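Putative transcriptional regulator, IclR family (Arthrobacter aurescens, PDB 3OBF) probably regulates transcription as a DNA-binding IclR-family factor, this chain being its C-terminal domain, the effector-binding part in related regulators. Local coordinates at residues V8-V12 and K166-L171; H44-A50 and P142-R147; V76-R81 and V95-L99; V124-V128 and C160-A164. One frame throughout, in Å; residues are numbered along the deposited sequence.

Interaction 1: V8-V12 and K166-L171; sequences VAYPV and KVTTRL
In this GAF-like IclR C-terminal domain, helix 3-20 and helix 150-170 pack together on the sheet. Segments 8-12 and 166-170 are helical and run roughly antiparallel, at 145°, with axes 9.4 Å apart; Ala9 and Val167 have the nearest CA atoms, 5.6 Å. Helix 3-20 kinks at Pro11, whose N cannot bond to the preceding turn.

Apolar contacts centre on Val167 (chi1 t). Val167 CG2 meets Ala9 CB at 4.1 Å and Val12 CG1 at 3.9 Å, Val167 CG1 meets Val8 CG1 at 4.0 Å, and Val8 CG2 reaches Leu171 CD2 at 4.1 Å. Val8 and Val12, both t, point toward the other helix.

No hydrogen bond crosses: Arg170 NH1 lies 3.0 Å from Val8 O, at too poor an angle. Arg170 (chi1 m) lays its side chain over segment 8-12: Val8 CG1 is 3.3 Å from Arg170 CB, Pro11 CG sits at the guanidinium edge, 3.7 Å from Arg170 NH1, and Val12 CG2 covers one guanidinium face, 3.3 Å from Arg170 NH2.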
loop_
_atom_site.group_PDB
_atom_site.type_symbol
_atom_site.label_atom_id
_atom_site.label_comp_id
_atom_site.label_asym_id
_atom_site.label_seq_id
_atom_site.Cartn_x
_atom_site.Cartn_y
_atom_site.Cartn_z
ATOM N N VAL A 8 13.717 8.894 6.199
ATOM C CA VAL A 8 14.323 7.585 6.116
ATOM C C VAL A 8 13.894 6.898 4.821
ATOM O O VAL A 8 14.660 6.150 4.225
ATOM C CB VAL A 8 13.932 6.740 7.347
ATOM C CG1 VAL A 8 14.066 5.266 7.048
ATOM C CG2 VAL A 8 14.779 7.140 8.545
ATOM N N ALA A 9 12.676 7.181 4.368
ATOM C CA ALA A 9 12.142 6.491 3.226
ATOM C C ALA A 9 12.720 6.989 1.931
ATOM O O ALA A 9 12.826 6.204 0.984
ATOM C CB ALA A 9 10.580 6.547 3.162
ATOM N N TYR A 10 13.045 8.280 1.846
ATOM C CA TYR A 10 13.418 8.825 0.544
ATOM C C TYR A 10 14.519 8.039 -0.233
ATOM O O TYR A 10 14.304 7.716 -1.397
ATOM C CB TYR A 10 13.733 10.326 0.584
ATOM C CG TYR A 10 14.081 10.805 -0.801
ATOM C CD1 TYR A 10 13.084 11.194 -1.683
ATOM C CD2 TYR A 10 15.412 10.805 -1.260
ATOM C CE1 TYR A 10 13.383 11.609 -2.984
ATOM C CE2 TYR A 10 15.714 11.220 -2.574
ATOM C CZ TYR A 10 14.682 11.604 -3.414
ATOM O OH TYR A 10 14.944 12.007 -4.685
ATOM N N PRO A 11 15.688 7.737 0.409
ATOM C CA PRO A 11 16.730 7.003 -0.329
ATOM C C PRO A 11 16.270 5.612 -0.713
ATOM O O PRO A 11 16.743 5.052 -1.727
ATOM C CB PRO A 11 17.874 6.844 0.680
ATOM C CG PRO A 11 17.578 7.797 1.799
ATOM C CD PRO A 11 16.097 8.062 1.785
ATOM N N VAL A 12 15.398 5.039 0.120
ATOM C CA VAL A 12 14.954 3.677 -0.099
ATOM C C VAL A 12 13.955 3.676 -1.293
ATOM O O VAL A 12 13.985 2.786 -2.132
ATOM C CB VAL A 12 14.337 3.063 1.190
ATOM C CG1 VAL A 12 13.668 1.727 0.902
ATOM C CG2 VAL A 12 15.391 2.884 2.294
ATOM N N LYS A 166 13.210 -2.277 4.974
ATOM C CA LYS A 166 14.382 -1.403 5.114
ATOM C C LYS A 166 13.998 -0.094 5.838
ATOM O O LYS A 166 14.748 0.415 6.652
ATOM C CB LYS A 166 14.953 -1.028 3.735
ATOM C CG LYS A 166 16.044 -1.902 3.199
ATOM C CD LYS A 166 16.954 -1.122 2.260
ATOM C CE LYS A 166 18.434 -1.583 2.430
ATOM N NZ LYS A 166 18.881 -2.704 1.526
ATOM N N VAL A 167 12.861 0.485 5.476
ATOM C CA VAL A 167 12.395 1.678 6.166
ATOM C C VAL A 167 12.121 1.392 7.661
ATOM O O VAL A 167 12.554 2.144 8.533
ATOM C CB VAL A 167 11.162 2.279 5.444
ATOM C CG1 VAL A 167 10.599 3.531 6.202
ATOM C CG2 VAL A 167 11.562 2.637 4.032
ATOM N N THR A 168 11.438 0.286 7.944
ATOM C CA THR A 168 11.153 -0.123 9.318
ATOM C C THR A 168 12.451 -0.261 10.108
ATOM O O THR A 168 12.577 0.291 11.206
ATOM C CB THR A 168 10.420 -1.465 9.345
ATOM O OG1 THR A 168 9.117 -1.318 8.780
ATOM C CG2 THR A 168 10.299 -2.018 10.784
ATOM N N THR A 169 13.404 -1.011 9.550
ATOM C CA THR A 169 14.699 -1.204 10.168
ATOM C C THR A 169 15.337 0.140 10.470
ATOM O O THR A 169 15.866 0.356 11.556
ATOM C CB THR A 169 15.645 -1.961 9.221
ATOM O OG1 THR A 169 15.185 -3.308 9.059
ATOM C CG2 THR A 169 17.093 -1.974 9.755
ATOM N N ARG A 170 15.282 1.060 9.511
ATOM C CA ARG A 170 15.969 2.318 9.692
ATOM C C ARG A 170 15.283 3.234 10.689
ATOM O O ARG A 170 15.916 4.140 11.209
ATOM C CB ARG A 170 16.171 3.024 8.355
ATOM C CG ARG A 170 17.218 2.395 7.468
ATOM C CD ARG A 170 17.859 3.519 6.709
ATOM N NE ARG A 170 18.290 3.189 5.353
ATOM C CZ ARG A 170 18.093 3.998 4.302
ATOM N NH1 ARG A 170 17.433 5.168 4.448
ATOM N NH2 ARG A 170 18.529 3.627 3.101
ATOM N N LEU A 171 13.998 2.989 10.960
ATOM C CA LEU A 171 13.256 3.700 12.002
ATOM C C LEU A 171 13.476 3.120 13.400
ATOM O O LEU A 171 12.947 3.636 14.365
ATOM C CB LEU A 171 11.748 3.711 11.697
ATOM C CG LEU A 171 11.236 4.486 10.484
ATOM C CD1 LEU A 171 9.756 4.209 10.292
ATOM C CD2 LEU A 171 11.442 5.961 10.650
#

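Interaction 2: H44-A50 and P142-R147; sequences HQVKHLA and PAPKFR
Leu49 and Pro142 form the apolar centre where the loop between strands 34-40 and 55-56 folds against the end of strand 135-144, a central strand of the GAF-like antiparallel sheet. Segment 44-50 is irregular, mostly extended, with Ala50 in the left-handed region (43/53); segment 142-147 is strand to Pro144, then a 3-10 turn. The nearest CA atoms are those of Leu49 and Pro142, 6.4 Å apart.

Leu49 (m, t) brings CB to 3.9 Å from Pro142 CB and CD1 to 4.0 Å from Pro144 CD, while Ala50 CB touches Pro142 CG at 3.7 Å. Farther out, Val46 CG2 approaches Pro144 CG at 4.4 Å and meets the ring edge of Phe146 at CE2, 4.1 Å.

At the polar edge Arg147, with chi1 p and chi2 and chi3 t, reaches back to the loop. Its guanidinium, also salt-bridged to Glu22, stacks flat on the His44 ring (p), centres 3.9 Å apart and planes at 8°, and Arg147 NH1 donates a hydrogen bond to His44 O at 3.0 Å.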
loop_
_atom_site.group_PDB
_atom_site.type_symbol
_atom_site.label_atom_id
_atom_site.label_comp_id
_atom_site.label_asym_id
_atom_site.label_seq_id
_atom_site.Cartn_x
_atom_site.Cartn_y
_atom_site.Cartn_z
ATOM N N HIS A 44 9.580 5.576 -16.936
ATOM C CA HIS A 44 8.741 5.600 -18.117
ATOM C C HIS A 44 7.273 5.568 -17.766
ATOM O O HIS A 44 6.550 4.664 -18.200
ATOM C CB HIS A 44 9.132 4.517 -19.152
ATOM C CG HIS A 44 9.148 3.101 -18.640
ATOM N ND1 HIS A 44 9.158 2.768 -17.303
ATOM C CD2 HIS A 44 9.225 1.928 -19.311
ATOM C CE1 HIS A 44 9.209 1.456 -17.169
ATOM N NE2 HIS A 44 9.248 0.923 -18.375
ATOM N N GLN A 45 6.821 6.546 -16.978
ATOM C CA GLN A 45 5.391 6.617 -16.659
ATOM C C GLN A 45 4.590 7.107 -17.856
ATOM O O GLN A 45 5.074 7.897 -18.677
ATOM C CB GLN A 45 5.076 7.448 -15.415
ATOM C CG GLN A 45 5.978 8.612 -15.135
ATOM C CD GLN A 45 5.342 9.599 -14.173
ATOM O OE1 GLN A 45 4.779 9.222 -13.144
ATOM N NE2 GLN A 45 5.421 10.875 -14.513
ATOM N N VAL A 46 3.381 6.585 -17.987
ATOM C CA VAL A 46 2.471 7.126 -18.969
ATOM C C VAL A 46 1.521 8.014 -18.176
ATOM O O VAL A 46 1.730 9.224 -18.101
ATOM C CB VAL A 46 1.810 6.030 -19.849
ATOM C CG1 VAL A 46 2.853 5.450 -20.766
ATOM C CG2 VAL A 46 1.177 4.922 -19.003
ATOM N N LYS A 47 0.530 7.420 -17.528
ATOM C CA LYS A 47 -0.242 8.169 -16.552
ATOM C C LYS A 47 0.564 8.279 -15.248
ATOM O O LYS A 47 1.261 7.337 -14.856
ATOM C CB LYS A 47 -1.642 7.557 -16.373
ATOM C CG LYS A 47 -2.576 7.809 -17.598
ATOM C CD LYS A 47 -3.061 9.277 -17.643
ATOM C CE LYS A 47 -3.998 9.569 -18.820
ATOM N NZ LYS A 47 -3.283 9.972 -20.065
ATOM N N HIS A 48 0.503 9.458 -14.631
ATOM C CA HIS A 48 1.256 9.770 -13.435
ATOM C C HIS A 48 0.536 9.109 -12.255
ATOM O O HIS A 48 -0.528 9.556 -11.829
ATOM C CB HIS A 48 1.325 11.286 -13.225
ATOM C CG HIS A 48 2.152 12.021 -14.244
ATOM N ND1 HIS A 48 2.038 11.812 -15.606
ATOM C CD2 HIS A 48 3.085 12.993 -14.093
ATOM C CE1 HIS A 48 2.878 12.606 -16.247
ATOM N NE2 HIS A 48 3.527 13.333 -15.352
ATOM N N LEU A 49 1.092 8.016 -11.763
ATOM C CA LEU A 49 0.435 7.264 -10.688
ATOM C C LEU A 49 0.969 7.714 -9.343
ATOM O O LEU A 49 2.124 8.174 -9.243
ATOM C CB LEU A 49 0.595 5.752 -10.882
ATOM C CG LEU A 49 0.096 5.144 -12.215
ATOM C CD1 LEU A 49 0.559 3.702 -12.370
ATOM C CD2 LEU A 49 -1.435 5.251 -12.366
ATOM N N ALA A 50 0.126 7.583 -8.314
ATOM C CA ALA A 50 0.470 7.990 -6.945
ATOM C C ALA A 50 1.201 9.332 -6.894
ATOM O O ALA A 50 2.282 9.419 -6.293
ATOM C CB ALA A 50 1.295 6.877 -6.226
ATOM N N PRO A 142 2.805 1.488 -7.475
ATOM C CA PRO A 142 1.755 1.424 -8.506
ATOM C C PRO A 142 2.366 1.251 -9.900
ATOM O O PRO A 142 3.470 1.711 -10.129
ATOM C CB PRO A 142 1.093 2.782 -8.384
ATOM C CG PRO A 142 2.317 3.758 -7.940
ATOM C CD PRO A 142 3.334 2.856 -7.277
ATOM N N ALA A 143 1.674 0.593 -10.821
ATOM C CA ALA A 143 2.191 0.385 -12.184
ATOM C C ALA A 143 1.028 0.222 -13.201
ATOM O O ALA A 143 -0.093 -0.139 -12.806
ATOM C CB ALA A 143 3.118 -0.831 -12.219
ATOM N N PRO A 144 1.274 0.513 -14.495
ATOM C CA PRO A 144 0.160 0.258 -15.448
ATOM C C PRO A 144 -0.029 -1.239 -15.710
ATOM O O PRO A 144 0.969 -1.969 -15.882
ATOM C CB PRO A 144 0.579 0.995 -16.723
ATOM C CG PRO A 144 2.026 1.425 -16.516
ATOM C CD PRO A 144 2.341 1.367 -15.058
ATOM N N LYS A 145 -1.294 -1.687 -15.701
ATOM C CA LYS A 145 -1.603 -3.104 -15.878
ATOM C C LYS A 145 -1.018 -3.703 -17.155
ATOM O O LYS A 145 -0.520 -4.820 -17.118
ATOM C CB LYS A 145 -3.105 -3.407 -15.790
ATOM C CG LYS A 145 -3.404 -4.914 -15.616
ATOM C CD LYS A 145 -4.721 -5.168 -14.863
ATOM C CE LYS A 145 -5.190 -6.610 -15.000
ATOM N NZ LYS A 145 -6.695 -6.719 -15.128
ATOM N N PHE A 146 -1.043 -2.954 -18.261
ATOM C CA PHE A 146 -0.579 -3.512 -19.535
ATOM C C PHE A 146 0.820 -4.165 -19.467
ATOM O O PHE A 146 1.068 -5.161 -20.142
ATOM C CB PHE A 146 -0.685 -2.502 -20.699
ATOM C CG PHE A 146 0.304 -1.369 -20.626
ATOM C CD1 PHE A 146 1.626 -1.541 -21.063
ATOM C CD2 PHE A 146 -0.081 -0.120 -20.135
ATOM C CE1 PHE A 146 2.553 -0.496 -20.991
ATOM C CE2 PHE A 146 0.839 0.927 -20.072
ATOM C CZ PHE A 146 2.157 0.738 -20.497
ATOM N N ARG A 147 1.721 -3.634 -18.636
ATOM C CA ARG A 147 3.092 -4.139 -18.659
ATOM C C ARG A 147 3.417 -5.048 -17.496
ATOM O O ARG A 147 4.542 -5.520 -17.365
ATOM C CB ARG A 147 4.128 -3.005 -18.817
ATOM C CG ARG A 147 4.038 -1.840 -17.831
ATOM C CD ARG A 147 5.298 -0.965 -17.950
ATOM N NE ARG A 147 5.431 0.007 -16.855
ATOM C CZ ARG A 147 5.505 1.326 -17.027
ATOM N NH1 ARG A 147 5.468 1.838 -18.263
ATOM N NH2 ARG A 147 5.619 2.136 -15.969
#

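Interaction 3: V76-R81 and V95-L99; sequences VRQLLR and VEAYL
Two successive helices of the GAF-like IclR C-terminal domain, 73-82 and 92-108, joined by the loop 83-91, pack obliquely against each other in a plain helix-helix contact with no site attached to it. Segments 76-81 and 95-99 are regular alpha-helix, with N-to-C directions at 128° and axes 11.1 Å apart at closest. That wide spacing is bridged by side chains: the nearest CA pairs are Arg77 with Val95, 7.0 Å, and Val76 with Leu99, 8.1 Å.

Val95 (t) is the main bump, filling a hollow walled by Arg77, Leu80 and Arg81. Val95 CG1 lies 3.9 Å from Arg77 CG, and Val95 CG2 lies 4.3 Å from Leu80 CD1 and 3.8 Å from Arg81 NE, at the edge of that guanidinium. In return Val76 (t) wedges between Leu99 and Tyr98, with CG1 3.8 Å from Leu99 CD2 and 4.2 Å from Tyr98 CE2 at the ring edge. Leu80 (m, t) adds CD1 at 4.0 Å from Tyr98 CD2.

Arg77 (m, t, t) stretches across the rim. Arg77 NH2 lies 3.9 Å from Leu99 CD1 and makes a long salt bridge to Glu96 OE2, 3.7 Å; Arg77 is held more strongly by Glu73 of its own helix and also pairs with Asp74.

Helix 62-69 lies against this pair, its Leu68 touching Val76 and Tyr98, while Tyr98 OH is hydrogen-bonded to Ala59 O. The loop residues Ile85 and Leu87 pack on Leu80.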
loop_
_atom_site.group_PDB
_atom_site.type_symbol
_atom_site.label_atom_id
_atom_site.label_comp_id
_atom_site.label_asym_id
_atom_site.label_seq_id
_atom_site.Cartn_x
_atom_site.Cartn_y
_atom_site.Cartn_z
ATOM N N VAL A 76 -13.096 -1.805 10.523
ATOM C CA VAL A 76 -13.102 -2.080 9.094
ATOM C C VAL A 76 -14.560 -2.232 8.624
ATOM O O VAL A 76 -14.971 -1.601 7.626
ATOM C CB VAL A 76 -12.189 -3.273 8.733
ATOM C CG1 VAL A 76 -12.318 -3.648 7.263
ATOM C CG2 VAL A 76 -10.713 -2.965 9.077
ATOM N N ARG A 77 -15.353 -2.984 9.379
ATOM C CA ARG A 77 -16.782 -3.152 9.066
ATOM C C ARG A 77 -17.527 -1.813 8.975
ATOM O O ARG A 77 -18.281 -1.555 8.028
ATOM C CB ARG A 77 -17.480 -4.046 10.105
ATOM C CG ARG A 77 -17.108 -5.518 10.007
ATOM C CD ARG A 77 -17.896 -6.439 11.033
ATOM N NE ARG A 77 -17.218 -7.741 11.104
ATOM C CZ ARG A 77 -16.566 -8.218 12.177
ATOM N NH1 ARG A 77 -16.537 -7.535 13.331
ATOM N NH2 ARG A 77 -15.955 -9.406 12.113
ATOM N N GLN A 78 -17.306 -0.963 9.961
ATOM C CA GLN A 78 -17.935 0.333 9.996
ATOM C C GLN A 78 -17.545 1.214 8.811
ATOM O O GLN A 78 -18.405 1.849 8.214
ATOM C CB GLN A 78 -17.627 1.005 11.328
ATOM C CG GLN A 78 -18.228 0.208 12.495
ATOM C CD GLN A 78 -17.634 0.547 13.850
ATOM O OE1 GLN A 78 -16.581 1.194 13.950
ATOM N NE2 GLN A 78 -18.308 0.092 14.917
ATOM N N LEU A 79 -16.259 1.251 8.476
ATOM C CA LEU A 79 -15.768 1.986 7.311
ATOM C C LEU A 79 -16.363 1.475 5.995
ATOM O O LEU A 79 -16.674 2.255 5.094
ATOM C CB LEU A 79 -14.227 1.932 7.246
ATOM C CG LEU A 79 -13.496 2.851 8.230
ATOM C CD1 LEU A 79 -12.025 2.487 8.299
ATOM C CD2 LEU A 79 -13.663 4.330 7.819
ATOM N N LEU A 80 -16.544 0.177 5.860
ATOM C CA LEU A 80 -17.139 -0.310 4.611
ATOM C C LEU A 80 -18.646 -0.012 4.531
ATOM O O LEU A 80 -19.107 0.523 3.529
ATOM C CB LEU A 80 -16.840 -1.790 4.401
ATOM C CG LEU A 80 -15.356 -2.154 4.214
ATOM C CD1 LEU A 80 -15.132 -3.647 4.389
ATOM C CD2 LEU A 80 -14.876 -1.711 2.844
ATOM N N ARG A 81 -19.399 -0.318 5.591
ATOM C CA ARG A 81 -20.857 -0.132 5.592
ATOM C C ARG A 81 -21.261 1.349 5.605
ATOM O O ARG A 81 -22.372 1.686 5.194
ATOM C CB ARG A 81 -21.525 -0.838 6.788
ATOM C CG ARG A 81 -21.180 -2.298 6.981
ATOM C CD ARG A 81 -21.986 -3.172 6.051
ATOM N NE ARG A 81 -21.610 -4.594 6.090
ATOM C CZ ARG A 81 -22.311 -5.543 6.715
ATOM N NH1 ARG A 81 -23.428 -5.237 7.369
ATOM N NH2 ARG A 81 -21.906 -6.807 6.681
ATOM N N VAL A 95 -17.603 -8.799 3.086
ATOM C CA VAL A 95 -16.841 -8.183 4.156
ATOM C C VAL A 95 -15.893 -9.221 4.750
ATOM O O VAL A 95 -14.715 -8.950 4.946
ATOM C CB VAL A 95 -17.776 -7.527 5.232
ATOM C CG1 VAL A 95 -17.003 -7.169 6.517
ATOM C CG2 VAL A 95 -18.483 -6.290 4.650
ATOM N N GLU A 96 -16.410 -10.411 5.014
ATOM C CA GLU A 96 -15.607 -11.491 5.573
ATOM C C GLU A 96 -14.456 -11.906 4.644
ATOM O O GLU A 96 -13.333 -12.127 5.111
ATOM C CB GLU A 96 -16.486 -12.708 5.926
ATOM C CG GLU A 96 -17.435 -12.481 7.126
ATOM C CD GLU A 96 -16.712 -11.996 8.408
ATOM O OE1 GLU A 96 -15.605 -12.505 8.720
ATOM O OE2 GLU A 96 -17.256 -11.105 9.113
ATOM N N ALA A 97 -14.731 -12.017 3.345
ATOM C CA ALA A 97 -13.671 -12.311 2.377
ATOM C C ALA A 97 -12.612 -11.205 2.409
ATOM O O ALA A 97 -11.400 -11.487 2.360
ATOM C CB ALA A 97 -14.234 -12.457 0.979
ATOM N N TYR A 98 -13.070 -9.949 2.500
ATOM C CA TYR A 98 -12.158 -8.806 2.483
ATOM C C TYR A 98 -11.259 -8.819 3.711
ATOM O O TYR A 98 -10.072 -8.557 3.614
ATOM C CB TYR A 98 -12.912 -7.477 2.376
ATOM C CG TYR A 98 -11.972 -6.292 2.330
ATOM C CD1 TYR A 98 -11.337 -5.915 1.137
ATOM C CD2 TYR A 98 -11.699 -5.557 3.477
ATOM C CE1 TYR A 98 -10.469 -4.831 1.100
ATOM C CE2 TYR A 98 -10.828 -4.473 3.448
ATOM C CZ TYR A 98 -10.218 -4.123 2.264
ATOM O OH TYR A 98 -9.384 -3.048 2.253
ATOM N N LEU A 99 -11.844 -9.159 4.856
ATOM C CA LEU A 99 -11.107 -9.287 6.112
ATOM C C LEU A 99 -10.042 -10.383 6.049
ATOM O O LEU A 99 -8.954 -10.203 6.600
ATOM C CB LEU A 99 -12.062 -9.549 7.296
ATOM C CG LEU A 99 -12.843 -8.320 7.797
ATOM C CD1 LEU A 99 -13.973 -8.662 8.828
ATOM C CD2 LEU A 99 -11.927 -7.268 8.375
#

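Interaction 4: V124-V128 and C160-A164; sequences VASPV and CAAAA
Cys160, Ala164 and Ser126 bury the most surface where helix 150-170 lies along strand 121-129. Segment 124-128 is regular beta-strand and helix 160-164 regular; their axes come within 7.3 Å and run nearly parallel, at 22° (signed -22°). The small helix residues allow this close approach. Ser126 and Ala161 have CA atoms 5.3 Å apart, and Val128 and Ala164 5.5 Å.

Cys160 (t) lies against the first half of the strand: its SG is 3.7 Å from both Val124 O and Ala125 CA, and its CB is 3.8 Å from Val124 CG2. One helical turn on, Ala164 CB points into the strand, 3.6 Å from Ser126 CB, 3.4 Å from Pro127 O and 4.1 Å from Val128 CG2. Ser126 (m) sits between these two: its OG is 3.6 Å from Cys160 SG and 3.3 Å from Ala161 CA. Although Ser126 OG also comes within 3.3 Å of Ala161 N, the angle is too poor for a hydrogen bond; the hydroxyl bonds to Gly109 O instead.

This helix-on-sheet layer is part of the GAF-like fold. Strand 121-129 pairs antiparallel with strand 135-144 on one side and strand 111-114 on the other. Residues Ala125 and Pro127 point away from helix 150-170 and touch helix 62-69, so the strand is sandwiched between helices.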
loop_
_atom_site.group_PDB
_atom_site.type_symbol
_atom_site.label_atom_id
_atom_site.label_comp_id
_atom_site.label_asym_id
_atom_site.label_seq_id
_atom_site.Cartn_x
_atom_site.Cartn_y
_atom_site.Cartn_z
ATOM N N VAL A 124 1.058 -2.986 -5.517
ATOM C CA VAL A 124 1.374 -3.732 -4.321
ATOM C C VAL A 124 1.802 -2.744 -3.241
ATOM O O VAL A 124 2.392 -1.731 -3.546
ATOM C CB VAL A 124 2.519 -4.768 -4.548
ATOM C CG1 VAL A 124 2.075 -5.915 -5.510
ATOM C CG2 VAL A 124 3.805 -4.065 -5.043
ATOM N N ALA A 125 1.523 -3.054 -1.982
ATOM C CA ALA A 125 1.906 -2.189 -0.871
ATOM C C ALA A 125 2.284 -3.030 0.363
ATOM O O ALA A 125 1.717 -4.114 0.575
ATOM C CB ALA A 125 0.775 -1.229 -0.544
ATOM N N SER A 126 3.160 -2.485 1.184
ATOM C CA SER A 126 3.673 -3.160 2.389
ATOM C C SER A 126 3.737 -2.204 3.586
ATOM O O SER A 126 3.936 -1.014 3.395
ATOM C CB SER A 126 5.076 -3.718 2.131
ATOM O OG SER A 126 5.014 -4.688 1.089
ATOM N N PRO A 127 3.566 -2.724 4.821
ATOM C CA PRO A 127 3.488 -1.839 5.990
ATOM C C PRO A 127 4.876 -1.467 6.524
ATOM O O PRO A 127 5.821 -2.218 6.350
ATOM C CB PRO A 127 2.680 -2.663 7.013
ATOM C CG PRO A 127 2.998 -4.143 6.616
ATOM C CD PRO A 127 3.196 -4.128 5.129
ATOM N N VAL A 128 4.979 -0.288 7.138
ATOM C CA VAL A 128 6.193 0.191 7.763
ATOM C C VAL A 128 5.816 0.326 9.213
ATOM O O VAL A 128 4.727 0.818 9.506
ATOM C CB VAL A 128 6.593 1.578 7.186
ATOM C CG1 VAL A 128 7.713 2.234 8.029
ATOM C CG2 VAL A 128 7.034 1.432 5.735
ATOM N N CYS A 160 8.642 -4.637 -2.882
ATOM C CA CYS A 160 7.944 -3.673 -2.053
ATOM C C CYS A 160 8.135 -4.027 -0.586
ATOM O O CYS A 160 8.406 -3.174 0.235
ATOM C CB CYS A 160 6.465 -3.660 -2.418
ATOM S SG CYS A 160 5.542 -2.378 -1.666
ATOM N N ALA A 161 7.993 -5.308 -0.274
ATOM C CA ALA A 161 8.101 -5.779 1.080
ATOM C C ALA A 161 9.547 -5.588 1.569
ATOM O O ALA A 161 9.762 -5.198 2.735
ATOM C CB ALA A 161 7.699 -7.238 1.146
ATOM N N ALA A 162 10.520 -5.833 0.685
ATOM C CA ALA A 162 11.921 -5.651 1.064
ATOM C C ALA A 162 12.208 -4.197 1.370
ATOM O O ALA A 162 12.847 -3.910 2.365
ATOM C CB ALA A 162 12.896 -6.202 -0.018
ATOM N N ALA A 163 11.697 -3.277 0.544
ATOM C CA ALA A 163 11.860 -1.841 0.766
ATOM C C ALA A 163 11.172 -1.385 2.055
ATOM O O ALA A 163 11.770 -0.635 2.849
ATOM C CB ALA A 163 11.337 -1.030 -0.438
ATOM N N ALA A 164 9.942 -1.846 2.289
ATOM C CA ALA A 164 9.264 -1.485 3.556
ATOM C C ALA A 164 10.024 -1.978 4.800
ATOM O O ALA A 164 10.065 -1.278 5.815
ATOM C CB ALA A 164 7.808 -1.944 3.591
#

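How the interactions relate
Interactions 1 and 4 are successive parts of one layer: both use helix 150-170, their centres lie 11 Å apart, and they touch, with Val128 CG1 3.7 Å from Val167 CG1 and 3.6 Å from Leu171 CD1. Interaction 2 is joined to interaction 4 through the sheet alone, where strands 135-144 and 121-129 are neighbours; the centres are 18 Å apart and the nearest atoms about 5 Å, without touching. Interaction 3 stands apart, its centre 31 Å from interaction 1 on the opposite side of the chain's centre and 23 Å from interaction 4. Along the chain, interaction 1 encloses the other three. No ligand is identified here to relate them to a pocket.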